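Local coordinates for protein dehydrogenase (Chromobacterium violaceum, PDB 3Q2I) that probably oxidises the 3-hydroxyl of UDP-N-acetylglucosaminuronic acid with NAD as cofactor, a step in the biosynthesis of 2,3-diacetamido-2,3-dideoxy-D-mannuronic acid, at residues 107-112 / 330-335; 206-211 / 347-352. All blocks are in the same frame, centred on the assembly; numbering follows the deposited sequence.

Contact 1 of 2, residues 107-112 / 330-335; sequences PMATRW and KSLELL
Leu-332 and Glu-333, consecutive residues of a helix, meet residues 107-112, a loop that ends in the first residue of helix 112-125, in two different ways, and no hydrogen bond links the two segments. The first kind of contact is apolar. Leu-332 points straight at the loop and splits its methyl groups: CD2 lies 3.8 Å from Trp-112 CE3 and reaches Met-108 CG and Ala-109 CB at 4.1 Å each, whereas CD1 sits against the backbone, 3.5 Å from Ala-109 O. That carbonyl oxygen is buried here and has no polar partner in the model. The branch point of the leucine, CG, lies in the plane of the indole at its edge, 3.9 Å from Trp-112 CE3.

The second kind is a CH-pi contact. The indole extends toward the helix because CG of Trp-112 is anti to the backbone N (chi1 -178°). Glu-333 CG then lies over a face of the six-membered ring, 4.2 Å from its centroid and 28° off the ring normal, while Glu-333 CB approaches Trp-112 CH2 at 3.4 Å. The carboxylate is turned within 10° of the ring plane. Both polar ends look beyond the contact: Trp-112 NE1 is hydrogen-bonded to Asp-353 OD2, and Glu-333 OE1 to the backbone N of Leu-352.

Arg-111 is the N-cap of helix 112-125, and Met-108 packs on Met-118 and Val-119 of this helix. Leu-334 packs on Leu-199 and Leu-335 on Val-196 of helix 193-203. The contact thus joins the loop between strand 101-104 and helix 112-125 of the Rossmann domain to helix 325-344 of the C-terminal domain.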
loop_
_atom_site.group_PDB
_atom_site.type_symbol
_atom_site.label_atom_id
_atom_site.label_comp_id
_atom_site.label_asym_id
_atom_site.label_seq_id
_atom_site.Cartn_x
_atom_site.Cartn_y
_atom_site.Cartn_z
ATOM N N PRO A 107 -9.077 5.562 -31.755
ATOM C CA PRO A 107 -9.945 5.373 -30.586
ATOM C C PRO A 107 -10.693 6.675 -30.329
ATOM O O PRO A 107 -10.287 7.738 -30.798
ATOM C CB PRO A 107 -8.928 5.159 -29.453
ATOM C CG PRO A 107 -7.728 6.021 -29.859
ATOM C CD PRO A 107 -7.692 5.949 -31.427
ATOM N N MET A 108 -11.801 6.587 -29.601
ATOM C CA MET A 108 -12.627 7.758 -29.399
ATOM C C MET A 108 -11.941 8.868 -28.613
ATOM O O MET A 108 -12.219 10.041 -28.796
ATOM C CB MET A 108 -13.995 7.433 -28.808
ATOM C CG MET A 108 -13.849 6.912 -27.364
ATOM S SD MET A 108 -15.340 6.064 -26.725
ATOM C CE MET A 108 -16.493 7.419 -26.666
ATOM N N ALA A 109 -11.040 8.472 -27.699
ATOM C CA ALA A 109 -10.286 9.437 -26.903
ATOM C C ALA A 109 -8.975 8.788 -26.502
ATOM O O ALA A 109 -8.808 7.581 -26.712
ATOM C CB ALA A 109 -11.072 9.861 -25.607
ATOM N N THR A 110 -8.079 9.591 -25.921
ATOM C CA THR A 110 -6.792 9.050 -25.436
ATOM C C THR A 110 -6.749 9.082 -23.901
ATOM O O THR A 110 -5.769 8.623 -23.311
ATOM C CB THR A 110 -5.603 9.823 -25.968
ATOM O OG1 THR A 110 -5.704 11.218 -25.631
ATOM C CG2 THR A 110 -5.471 9.689 -27.515
ATOM N N ARG A 111 -7.744 9.715 -23.307
ATOM C CA ARG A 111 -7.844 9.909 -21.833
ATOM C C ARG A 111 -9.257 9.622 -21.401
ATOM O O ARG A 111 -10.241 9.902 -22.128
ATOM C CB ARG A 111 -7.466 11.340 -21.405
ATOM C CG ARG A 111 -5.994 11.563 -21.579
ATOM C CD ARG A 111 -5.647 12.984 -21.977
ATOM N NE ARG A 111 -4.194 13.174 -21.959
ATOM C CZ ARG A 111 -3.650 14.374 -21.995
ATOM N NH1 ARG A 111 -4.422 15.442 -22.101
ATOM N NH2 ARG A 111 -2.332 14.507 -21.985
ATOM N N TRP A 112 -9.389 9.010 -20.224
ATOM C CA TRP A 112 -10.685 8.520 -19.812
ATOM C C TRP A 112 -11.751 9.627 -19.665
ATOM O O TRP A 112 -12.857 9.501 -20.223
ATOM C CB TRP A 112 -10.504 7.757 -18.496
ATOM C CG TRP A 112 -11.772 7.152 -17.977
ATOM C CD1 TRP A 112 -12.314 7.362 -16.722
ATOM C CD2 TRP A 112 -12.640 6.232 -18.641
ATOM N NE1 TRP A 112 -13.464 6.629 -16.593
ATOM C CE2 TRP A 112 -13.673 5.904 -17.733
ATOM C CE3 TRP A 112 -12.632 5.636 -19.909
ATOM C CZ2 TRP A 112 -14.706 5.007 -18.075
ATOM C CZ3 TRP A 112 -13.665 4.747 -20.256
ATOM C CH2 TRP A 112 -14.701 4.463 -19.329
ATOM N N LYS A 330 -16.326 0.884 -23.665
ATOM C CA LYS A 330 -15.938 -0.418 -23.075
ATOM C C LYS A 330 -14.477 -0.711 -23.365
ATOM O O LYS A 330 -13.723 -1.086 -22.434
ATOM C CB LYS A 330 -16.828 -1.584 -23.519
ATOM C CG LYS A 330 -18.277 -1.319 -23.153
ATOM C CD LYS A 330 -19.129 -2.431 -23.725
ATOM C CE LYS A 330 -20.593 -2.209 -23.486
ATOM N NZ LYS A 330 -21.355 -3.333 -24.134
ATOM N N SER A 331 -14.022 -0.585 -24.603
ATOM C CA SER A 331 -12.602 -0.856 -24.864
ATOM C C SER A 331 -11.738 0.293 -24.385
ATOM O O SER A 331 -10.588 0.056 -24.004
ATOM C CB SER A 331 -12.302 -1.253 -26.316
ATOM O OG SER A 331 -12.367 -0.148 -27.180
ATOM N N LEU A 332 -12.202 1.537 -24.445
ATOM C CA LEU A 332 -11.386 2.638 -23.925
ATOM C C LEU A 332 -11.125 2.389 -22.455
ATOM O O LEU A 332 -9.979 2.607 -22.015
ATOM C CB LEU A 332 -12.114 3.977 -24.077
ATOM C CG LEU A 332 -11.373 5.200 -23.545
ATOM C CD1 LEU A 332 -10.074 5.428 -24.319
ATOM C CD2 LEU A 332 -12.219 6.442 -23.618
ATOM N N GLU A 333 -12.137 1.955 -21.709
ATOM C CA GLU A 333 -11.921 1.789 -20.243
ATOM C C GLU A 333 -10.864 0.703 -20.024
ATOM O O GLU A 333 -9.995 0.840 -19.121
ATOM C CB GLU A 333 -13.276 1.375 -19.638
ATOM C CG GLU A 333 -13.144 1.283 -18.119
ATOM C CD GLU A 333 -14.404 0.724 -17.482
ATOM O OE1 GLU A 333 -14.791 1.250 -16.432
ATOM O OE2 GLU A 333 -15.060 -0.173 -18.074
ATOM N N LEU A 334 -10.842 -0.350 -20.842
ATOM C CA LEU A 334 -9.781 -1.361 -20.736
ATOM C C LEU A 334 -8.418 -0.765 -21.044
ATOM O O LEU A 334 -7.443 -1.075 -20.375
ATOM C CB LEU A 334 -10.046 -2.558 -21.655
ATOM C CG LEU A 334 -11.061 -3.543 -21.132
ATOM C CD1 LEU A 334 -11.380 -4.495 -22.301
ATOM C CD2 LEU A 334 -10.439 -4.295 -19.942
ATOM N N LEU A 335 -8.291 0.027 -22.109
ATOM C CA LEU A 335 -7.022 0.603 -22.486
ATOM C C LEU A 335 -6.521 1.452 -21.340
ATOM O O LEU A 335 -5.328 1.411 -20.998
ATOM C CB LEU A 335 -7.169 1.474 -23.753
ATOM C CG LEU A 335 -7.379 0.739 -25.074
ATOM C CD1 LEU A 335 -7.781 1.787 -26.113
ATOM C CD2 LEU A 335 -6.090 0.039 -25.457
#

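Contact 2 of 2, residues 206-211 / 347-352; sequences VESVQA and RVSLPL
Strand 206-211 and the short strand 348-349 run antiparallel, with Val-209 and Val-348 as a hydrogen-bonded pair (N to O 3.0 Å from Val-209 to Val-348, 2.9 Å in return) and Ser-208 and Ser-349 as a non-hydrogen-bonded pair whose CA atoms are 4.0 Å apart. A third backbone bond, from Leu-350 N to Glu-207 O, extends the pairing beyond the strand. Glu-207 and Ser-208 both face Lys-231 on the other neighbouring strand, which makes a classic beta bulge.

Among the side chains, the polar grip is that of Arg-347 on Gln-210. The two side chains lie alongside each other, pointing the same way, and a bend at chi3 (-74°) brings the guanidinium edge of Arg-347 to the amide. NH2 and NE of Arg-347 both donate to Gln-210 OE1, at 2.7 and 2.8 Å, from the same face of the amide; the oxygen lies only 5° out of the guanidinium plane, although the two flat groups are inclined by 38°. Two N-H groups of one guanidinium edge thus share a single acceptor. Arg-347 CD passes 3.7 Å from Ser-208 OG, whose hydrogen-bond partner is Tyr-212 OH of a neighbouring subunit.

Two apolar pairs complete the contact. Leu-350 CD1 meets Val-206 CG1 at 4.1 Å, and Val-209 and Val-348 share the face away from the serines.

Strand 348-349 is the outermost strand of the mixed sheet within the chain, and strand 206-214 separates it from strand 225-232. Helix 325-344 lies against the valine face, touching Val-348 with Ala-337 and Ser-341, and Val-206 with Leu-334.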
loop_
_atom_site.group_PDB
_atom_site.type_symbol
_atom_site.label_atom_id
_atom_site.label_comp_id
_atom_site.label_asym_id
_atom_site.label_seq_id
_atom_site.Cartn_x
_atom_site.Cartn_y
_atom_site.Cartn_z
ATOM N N VAL A 206 -14.712 -7.635 -18.165
ATOM C CA VAL A 206 -13.402 -7.817 -17.542
ATOM C C VAL A 206 -13.490 -7.339 -16.093
ATOM O O VAL A 206 -14.129 -6.318 -15.768
ATOM C CB VAL A 206 -12.320 -7.053 -18.334
ATOM C CG1 VAL A 206 -10.998 -6.983 -17.503
ATOM C CG2 VAL A 206 -12.135 -7.692 -19.740
ATOM N N GLU A 207 -12.864 -8.086 -15.201
ATOM C CA GLU A 207 -12.778 -7.738 -13.785
ATOM C C GLU A 207 -11.552 -6.880 -13.498
ATOM O O GLU A 207 -11.689 -5.804 -12.926
ATOM C CB GLU A 207 -12.669 -9.016 -12.937
ATOM C CG GLU A 207 -12.692 -8.678 -11.449
ATOM C CD GLU A 207 -12.831 -9.902 -10.590
ATOM O OE1 GLU A 207 -11.851 -10.294 -9.940
ATOM O OE2 GLU A 207 -13.905 -10.527 -10.635
ATOM N N SER A 208 -10.385 -7.282 -14.029
ATOM C CA SER A 208 -9.154 -6.521 -13.713
ATOM C C SER A 208 -8.078 -6.871 -14.743
ATOM O O SER A 208 -8.201 -7.909 -15.448
ATOM C CB SER A 208 -8.688 -6.755 -12.270
ATOM O OG SER A 208 -8.266 -8.119 -12.079
ATOM N N VAL A 209 -7.059 -6.017 -14.797
ATOM C CA VAL A 209 -5.897 -6.295 -15.631
ATOM C C VAL A 209 -4.631 -6.029 -14.838
ATOM O O VAL A 209 -4.610 -5.230 -13.893
ATOM C CB VAL A 209 -5.911 -5.397 -16.900
ATOM C CG1 VAL A 209 -7.166 -5.666 -17.738
ATOM C CG2 VAL A 209 -5.799 -3.910 -16.525
ATOM N N GLN A 210 -3.524 -6.634 -15.326
ATOM C CA GLN A 210 -2.168 -6.343 -14.819
ATOM C C GLN A 210 -1.262 -6.218 -16.039
ATOM O O GLN A 210 -1.184 -7.168 -16.821
ATOM C CB GLN A 210 -1.646 -7.548 -14.019
ATOM C CG GLN A 210 -2.501 -7.814 -12.816
ATOM C CD GLN A 210 -2.323 -9.229 -12.241
ATOM O OE1 GLN A 210 -2.645 -9.473 -11.088
ATOM N NE2 GLN A 210 -1.822 -10.158 -13.055
ATOM N N ALA A 211 -0.597 -5.089 -16.235
ATOM C CA ALA A 211 0.078 -4.821 -17.506
ATOM C C ALA A 211 1.533 -4.396 -17.322
ATOM O O ALA A 211 1.895 -3.878 -16.257
ATOM C CB ALA A 211 -0.706 -3.842 -18.374
ATOM N N ARG A 347 -2.301 -4.072 -10.142
ATOM C CA ARG A 347 -3.547 -4.581 -10.709
ATOM C C ARG A 347 -4.550 -3.456 -10.683
ATOM O O ARG A 347 -4.708 -2.755 -9.698
ATOM C CB ARG A 347 -4.037 -5.753 -9.828
ATOM C CG ARG A 347 -5.335 -6.440 -10.310
ATOM C CD ARG A 347 -5.789 -7.602 -9.371
ATOM N NE ARG A 347 -4.878 -8.745 -9.595
ATOM C CZ ARG A 347 -4.991 -9.978 -9.065
ATOM N NH1 ARG A 347 -6.024 -10.328 -8.314
ATOM N NH2 ARG A 347 -4.094 -10.933 -9.341
ATOM N N VAL A 348 -5.264 -3.287 -11.810
ATOM C CA VAL A 348 -6.302 -2.220 -11.847
ATOM C C VAL A 348 -7.632 -2.884 -12.144
ATOM O O VAL A 348 -7.755 -3.667 -13.116
ATOM C CB VAL A 348 -5.991 -1.192 -12.967
ATOM C CG1 VAL A 348 -7.170 -0.241 -13.094
ATOM C CG2 VAL A 348 -4.772 -0.390 -12.583
ATOM N N SER A 349 -8.624 -2.612 -11.275
ATOM C CA SER A 349 -9.921 -3.278 -11.412
ATOM C C SER A 349 -11.000 -2.334 -11.941
ATOM O O SER A 349 -10.883 -1.111 -11.891
ATOM C CB SER A 349 -10.389 -3.851 -10.069
ATOM O OG SER A 349 -9.399 -4.783 -9.627
ATOM N N LEU A 350 -12.019 -2.956 -12.541
ATOM C CA LEU A 350 -13.107 -2.249 -13.243
ATOM C C LEU A 350 -14.406 -2.429 -12.455
ATOM O O LEU A 350 -14.573 -3.362 -11.691
ATOM C CB LEU A 350 -13.313 -2.858 -14.618
ATOM C CG LEU A 350 -12.107 -2.712 -15.549
ATOM C CD1 LEU A 350 -12.477 -3.229 -16.874
ATOM C CD2 LEU A 350 -11.588 -1.275 -15.683
ATOM N N PRO A 351 -15.394 -1.525 -12.688
ATOM C CA PRO A 351 -15.307 -0.350 -13.536
ATOM C C PRO A 351 -14.439 0.720 -12.897
ATOM O O PRO A 351 -14.301 0.803 -11.694
ATOM C CB PRO A 351 -16.774 0.159 -13.562
ATOM C CG PRO A 351 -17.344 -0.316 -12.239
ATOM C CD PRO A 351 -16.680 -1.648 -11.985
ATOM N N LEU A 352 -13.930 1.617 -13.715
ATOM C CA LEU A 352 -13.074 2.705 -13.203
ATOM C C LEU A 352 -13.805 3.701 -12.319
ATOM O O LEU A 352 -13.212 4.272 -11.427
ATOM C CB LEU A 352 -12.448 3.420 -14.403
ATOM C CG LEU A 352 -11.407 2.571 -15.150
ATOM C CD1 LEU A 352 -10.876 3.500 -16.266
ATOM C CD2 LEU A 352 -10.247 2.146 -14.227
#

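In the fold
Helix 325-344 connects the contacts: it supplies residues 330-335 of contact 1 and is followed in the chain by strand 348-349 of contact 2. Their centres are 13 Å apart, and they touch through the hydrogen bond of Glu-333 OE1 to Leu-352 N (2.9 Å). Beside it, Leu-334 CD2 packs 3.7 Å from Val-206 CG1 and 3.8 Å from Leu-350 CD1. Contact 1 is the one near the cofactor: Pro-107 belongs to the NADH pocket, and the Met-108 side chain is about 9 Å from the dinucleotide. Contact 2 lies at the sheet edge, among neighbouring subunits, with the Glu-207 side chain about 5 Å from a bound sodium ion.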